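Local coordinates for flavoprotein (Thermotoga maritima, PDB 5V8S), which probably transfers electrons as an FMN-binding oxidoreductase of the flavo-di-iron family, carrying a mu-oxo-diiron centre in a metallo-beta-lactamase-like domain, at residues H92-G104 / D166-D180. The protein carries 1 engineered substitution. Numbering follows the deposited sequence.
Engineered in segment 92-104: Asp102 (natural residue His). With FEO (mu-oxo-diiron), chain C.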
loop_
_atom_site.group_PDB
_atom_site.type_symbol
_atom_site.label_atom_id
_atom_site.label_comp_id
_atom_site.label_asym_id
_atom_site.label_seq_id
_atom_site.Cartn_x
_atom_site.Cartn_y
_atom_site.Cartn_z
ATOM N N HIS A 92 15.012 37.945 -14.748
ATOM C CA HIS A 92 15.595 36.612 -14.784
ATOM C C HIS A 92 14.753 35.671 -13.945
ATOM O O HIS A 92 14.220 36.072 -12.912
ATOM C CB HIS A 92 16.999 36.624 -14.178
ATOM C CG HIS A 92 17.987 37.408 -14.968
ATOM N ND1 HIS A 92 18.006 38.788 -14.971
ATOM C CD2 HIS A 92 18.992 37.009 -15.780
ATOM C CE1 HIS A 92 18.978 39.204 -15.762
ATOM N NE2 HIS A 92 19.589 38.148 -16.270
ATOM N N ILE A 93 14.637 34.426 -14.404
ATOM C CA ILE A 93 14.088 33.337 -13.600
ATOM C C ILE A 93 15.070 32.173 -13.645
ATOM O O ILE A 93 15.408 31.677 -14.729
ATOM C CB ILE A 93 12.695 32.885 -14.087
ATOM C CG1 ILE A 93 11.705 34.052 -14.068
ATOM C CG2 ILE A 93 12.176 31.751 -13.197
ATOM C CD1 ILE A 93 10.366 33.773 -14.701
ATOM N N ILE A 94 15.521 31.730 -12.471
ATOM C CA ILE A 94 16.420 30.583 -12.352
ATOM C C ILE A 94 15.601 29.373 -11.935
ATOM O O ILE A 94 14.862 29.421 -10.947
ATOM C CB ILE A 94 17.549 30.848 -11.340
ATOM C CG1 ILE A 94 18.444 31.994 -11.846
ATOM C CG2 ILE A 94 18.376 29.568 -11.128
ATOM C CD1 ILE A 94 19.575 32.389 -10.880
ATOM N N VAL A 95 15.717 28.309 -12.706
ATOM C CA VAL A 95 14.998 27.062 -12.465
ATOM C C VAL A 95 16.042 26.008 -12.111
ATOM O O VAL A 95 16.674 25.413 -12.987
ATOM C CB VAL A 95 14.158 26.660 -13.681
ATOM C CG1 VAL A 95 13.414 25.359 -13.411
ATOM C CG2 VAL A 95 13.180 27.770 -14.016
ATOM N N ASN A 96 16.224 25.760 -10.807
ATOM C CA ASN A 96 17.194 24.775 -10.363
ATOM C C ASN A 96 16.730 23.344 -10.652
ATOM O O ASN A 96 17.567 22.443 -10.742
ATOM C CB ASN A 96 17.406 24.922 -8.854
ATOM C CG ASN A 96 18.208 26.160 -8.486
ATOM O OD1 ASN A 96 19.309 26.375 -9.002
ATOM N ND2 ASN A 96 17.663 26.989 -7.577
ATOM N N HIS A 97 15.423 23.129 -10.811
ATOM C CA HIS A 97 14.802 21.814 -10.915
ATOM C C HIS A 97 13.394 22.067 -11.410
ATOM O O HIS A 97 12.738 23.014 -10.964
ATOM C CB HIS A 97 14.818 21.184 -9.507
ATOM C CG HIS A 97 14.103 19.868 -9.332
ATOM N ND1 HIS A 97 14.278 18.754 -10.133
ATOM C CD2 HIS A 97 13.281 19.474 -8.333
ATOM C CE1 HIS A 97 13.560 17.750 -9.657
ATOM N NE2 HIS A 97 12.952 18.160 -8.558
ATOM N N THR A 98 12.950 21.258 -12.366
ATOM C CA THR A 98 11.738 21.553 -13.115
ATOM C C THR A 98 10.505 20.814 -12.613
ATOM O O THR A 98 9.437 20.960 -13.214
ATOM C CB THR A 98 11.931 21.206 -14.592
ATOM O OG1 THR A 98 12.122 19.791 -14.728
ATOM C CG2 THR A 98 13.125 21.961 -15.172
ATOM N N GLU A 99 10.614 20.012 -11.560
ATOM C CA GLU A 99 9.458 19.234 -11.137
ATOM C C GLU A 99 8.315 20.190 -10.781
ATOM O O GLU A 99 8.557 21.261 -10.215
ATOM C CB GLU A 99 9.813 18.367 -9.927
ATOM C CG GLU A 99 8.726 17.407 -9.506
ATOM C CD GLU A 99 9.161 16.452 -8.431
ATOM O OE1 GLU A 99 10.357 16.354 -8.139
ATOM O OE2 GLU A 99 8.276 15.758 -7.874
ATOM N N PRO A 100 7.058 19.847 -11.085
ATOM C CA PRO A 100 5.987 20.846 -10.935
ATOM C C PRO A 100 5.668 21.297 -9.526
ATOM O O PRO A 100 4.916 22.268 -9.395
ATOM C CB PRO A 100 4.788 20.187 -11.611
ATOM C CG PRO A 100 5.404 19.333 -12.653
ATOM C CD PRO A 100 6.658 18.789 -12.037
ATOM N N ASP A 101 6.160 20.645 -8.465
ATOM C CA ASP A 101 5.967 21.232 -7.142
ATOM C C ASP A 101 6.749 22.526 -6.973
ATOM O O ASP A 101 6.360 23.381 -6.173
ATOM C CB ASP A 101 6.351 20.264 -6.024
ATOM C CG ASP A 101 7.792 19.792 -6.098
ATOM O OD1 ASP A 101 8.254 19.386 -7.175
ATOM O OD2 ASP A 101 8.485 19.816 -5.055
ATOM N N ASP A 102 7.825 22.684 -7.722
ATOM C CA ASP A 102 8.610 23.904 -7.711
ATOM C C ASP A 102 8.429 24.763 -8.964
ATOM O O ASP A 102 8.677 25.968 -8.893
ATOM C CB ASP A 102 10.091 23.553 -7.444
ATOM C CG ASP A 102 10.291 22.872 -6.028
ATOM O OD1 ASP A 102 10.029 23.539 -4.989
ATOM O OD2 ASP A 102 10.677 21.678 -5.919
ATOM N N SER A 103 7.929 24.202 -10.076
ATOM C CA SER A 103 7.818 24.931 -11.345
ATOM C C SER A 103 6.388 25.175 -11.810
ATOM O O SER A 103 6.194 25.809 -12.858
ATOM C CB SER A 103 8.564 24.181 -12.453
ATOM O OG SER A 103 7.874 23.001 -12.834
ATOM N N GLY A 104 5.384 24.684 -11.084
ATOM C CA GLY A 104 4.033 24.710 -11.617
ATOM C C GLY A 104 3.486 26.108 -11.830
ATOM O O GLY A 104 2.569 26.308 -12.641
ATOM N N ASP A 166 18.080 16.892 -14.031
ATOM C CA ASP A 166 18.134 18.329 -14.272
ATOM C C ASP A 166 18.645 19.133 -13.086
ATOM O O ASP A 166 18.816 20.344 -13.219
ATOM C CB ASP A 166 16.752 18.870 -14.672
ATOM C CG ASP A 166 15.729 18.835 -13.534
ATOM O OD1 ASP A 166 15.980 18.181 -12.497
ATOM O OD2 ASP A 166 14.665 19.479 -13.692
ATOM N N THR A 167 18.902 18.506 -11.944
ATOM C CA THR A 167 19.076 19.269 -10.716
ATOM C C THR A 167 20.413 19.997 -10.683
ATOM O O THR A 167 21.459 19.442 -11.030
ATOM C CB THR A 167 18.889 18.367 -9.491
ATOM O OG1 THR A 167 19.777 17.249 -9.529
ATOM C CG2 THR A 167 17.543 17.819 -9.492
ATOM N N MET A 168 20.355 21.260 -10.278
ATOM C CA MET A 168 21.530 22.078 -10.050
ATOM C C MET A 168 21.268 22.944 -8.826
ATOM O O MET A 168 20.147 23.032 -8.322
ATOM C CB MET A 168 21.827 22.963 -11.271
ATOM C CG MET A 168 20.788 24.016 -11.540
ATOM S SD MET A 168 21.341 25.124 -12.867
ATOM C CE MET A 168 20.094 26.390 -12.751
ATOM N N VAL A 169 22.320 23.594 -8.346
ATOM C CA VAL A 169 22.193 24.558 -7.265
ATOM C C VAL A 169 22.840 25.855 -7.730
ATOM O O VAL A 169 23.741 25.846 -8.572
ATOM C CB VAL A 169 22.808 24.039 -5.944
ATOM C CG1 VAL A 169 22.103 22.770 -5.467
ATOM C CG2 VAL A 169 24.277 23.765 -6.119
ATOM N N THR A 170 22.347 26.975 -7.203
ATOM C CA THR A 170 22.807 28.309 -7.567
ATOM C C THR A 170 23.518 28.920 -6.364
ATOM O O THR A 170 22.955 28.985 -5.269
ATOM C CB THR A 170 21.618 29.183 -7.978
ATOM O OG1 THR A 170 21.000 28.638 -9.148
ATOM C CG2 THR A 170 22.043 30.612 -8.289
ATOM N N TYR A 171 24.755 29.350 -6.573
ATOM C CA TYR A 171 25.612 29.895 -5.521
ATOM C C TYR A 171 25.821 31.379 -5.772
ATOM O O TYR A 171 26.304 31.762 -6.836
ATOM C CB TYR A 171 26.951 29.176 -5.564
ATOM C CG TYR A 171 27.962 29.639 -4.550
ATOM C CD1 TYR A 171 27.900 29.187 -3.244
ATOM C CD2 TYR A 171 29.000 30.508 -4.894
ATOM C CE1 TYR A 171 28.829 29.581 -2.301
ATOM C CE2 TYR A 171 29.932 30.919 -3.948
ATOM C CZ TYR A 171 29.844 30.457 -2.653
ATOM O OH TYR A 171 30.779 30.852 -1.712
ATOM N N LEU A 172 25.459 32.206 -4.797
ATOM C CA LEU A 172 25.548 33.662 -4.893
ATOM C C LEU A 172 26.313 34.168 -3.673
ATOM O O LEU A 172 25.711 34.387 -2.619
ATOM C CB LEU A 172 24.148 34.254 -4.922
ATOM C CG LEU A 172 24.098 35.778 -4.952
ATOM C CD1 LEU A 172 24.770 36.336 -6.197
ATOM C CD2 LEU A 172 22.658 36.240 -4.837
ATOM N N ASP A 173 27.624 34.338 -3.808
ATOM C CA ASP A 173 28.462 34.915 -2.743
ATOM C C ASP A 173 28.232 34.253 -1.383
ATOM O O ASP A 173 28.087 34.921 -0.356
ATOM C CB ASP A 173 28.240 36.422 -2.631
ATOM C CG ASP A 173 28.751 37.188 -3.828
ATOM O OD1 ASP A 173 29.596 36.668 -4.587
ATOM O OD2 ASP A 173 28.306 38.336 -3.992
ATOM N N GLY A 174 28.214 32.930 -1.369
ATOM C CA GLY A 174 28.087 32.195 -0.127
ATOM C C GLY A 174 26.682 31.732 0.174
ATOM O O GLY A 174 26.489 30.883 1.058
ATOM N N ILE A 175 25.692 32.252 -0.542
ATOM C CA ILE A 175 24.298 31.869 -0.344
ATOM C C ILE A 175 23.947 30.835 -1.398
ATOM O O ILE A 175 24.088 31.097 -2.595
ATOM C CB ILE A 175 23.382 33.094 -0.443
ATOM C CG1 ILE A 175 23.781 34.118 0.625
ATOM C CG2 ILE A 175 21.912 32.686 -0.326
ATOM C CD1 ILE A 175 23.045 35.433 0.515
ATOM N N LEU A 176 23.480 29.662 -0.973
ATOM C CA LEU A 176 23.179 28.573 -1.895
ATOM C C LEU A 176 21.665 28.402 -1.995
ATOM O O LEU A 176 21.000 28.102 -0.995
ATOM C CB LEU A 176 23.830 27.276 -1.403
ATOM C CG LEU A 176 23.879 26.140 -2.428
ATOM C CD1 LEU A 176 24.947 26.421 -3.471
ATOM C CD2 LEU A 176 24.139 24.814 -1.750
ATOM N N PHE A 177 21.126 28.606 -3.195
ATOM C CA PHE A 177 19.725 28.323 -3.495
ATOM C C PHE A 177 19.695 26.908 -4.057
ATOM O O PHE A 177 20.187 26.661 -5.161
ATOM C CB PHE A 177 19.180 29.326 -4.515
ATOM C CG PHE A 177 19.248 30.760 -4.067
ATOM C CD1 PHE A 177 20.370 31.534 -4.330
ATOM C CD2 PHE A 177 18.171 31.352 -3.423
ATOM C CE1 PHE A 177 20.418 32.875 -3.939
ATOM C CE2 PHE A 177 18.208 32.692 -3.043
ATOM C CZ PHE A 177 19.332 33.449 -3.298
ATOM N N SER A 178 19.174 25.966 -3.275
ATOM C CA SER A 178 19.440 24.564 -3.529
ATOM C C SER A 178 18.210 23.748 -3.890
ATOM O O SER A 178 18.345 22.548 -4.131
ATOM C CB SER A 178 20.115 23.941 -2.302
ATOM O OG SER A 178 19.349 24.174 -1.144
ATOM N N CYS A 179 17.023 24.351 -3.910
ATOM C CA CYS A 179 15.783 23.661 -4.257
ATOM C C CYS A 179 15.593 22.375 -3.440
ATOM O O CYS A 179 15.537 22.452 -2.222
ATOM C CB CYS A 179 15.654 23.447 -5.764
ATOM S SG CYS A 179 13.931 23.229 -6.250
ATOM N N ASP A 180 15.505 21.187 -4.053
ATOM C CA ASP A 180 15.248 19.983 -3.249
ATOM C C ASP A 180 16.415 19.599 -2.361
ATOM O O ASP A 180 16.203 18.899 -1.359
ATOM C CB ASP A 180 14.955 18.758 -4.116
ATOM C CG ASP A 180 13.578 18.792 -4.777
ATOM O OD1 ASP A 180 12.772 19.695 -4.466
ATOM O OD2 ASP A 180 13.311 17.918 -5.629
HETATM FE FE1 FEO C . 11.791 17.257 -6.880
HETATM FE FE2 FEO C . 10.644 19.677 -4.770
HETATM O O FEO C . 10.732 18.731 -6.393
HETATM O O HOH W 1 17.582 23.046 -14.143
HETATM O O HOH W 2 10.688 16.367 -5.189
HETATM O O HOH W 3 10.536 17.662 -3.720
#
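Asn96 and Met168 bring the two backbones together, their CA atoms 5.1 Å apart, and Met168 N donates to Asn96 O, where the loop after strand 92-94 meets the start of hairpin strand 168-172. The Asn96 side chain crosses Thr170 at about a right angle, and Thr170 OG1 donates to a lone pair of Asn96 OD1 (2.8 Å). With CG between backbone N and carbonyl carbon (chi1 69°), Asp166 turns both carboxylate oxygens to the other segment. Its OD1, in the His97 ring plane, accepts a nearly straight hydrogen bond (167°) from His97 ND1 on its syn lone pair at 3.0 Å. The carboxylate is turned 71° from that ring. Its OD2 accepts Thr98 N and Thr98 OG1 from opposite faces. In the mu-oxo-diiron pocket of the metallo-beta-lactamase-like domain, His97 NE2 binds iron FE1 at 2.2 Å, beside His163 and Glu99 OE1; Glu99 OE2 is hydrogen-bonded to Tyr276 OH of the second subunit. Asp180 bridges the metals, OD2 to FE1 and OD1 to iron FE2 (2.1 Å each); Asp101, the engineered Asp102 and His240 also bind FE2. Second-shell Asp166 thus helps fix the ring's rotation together with the iron at NE2, and its carboxylate probably makes His97 a stronger electron donor.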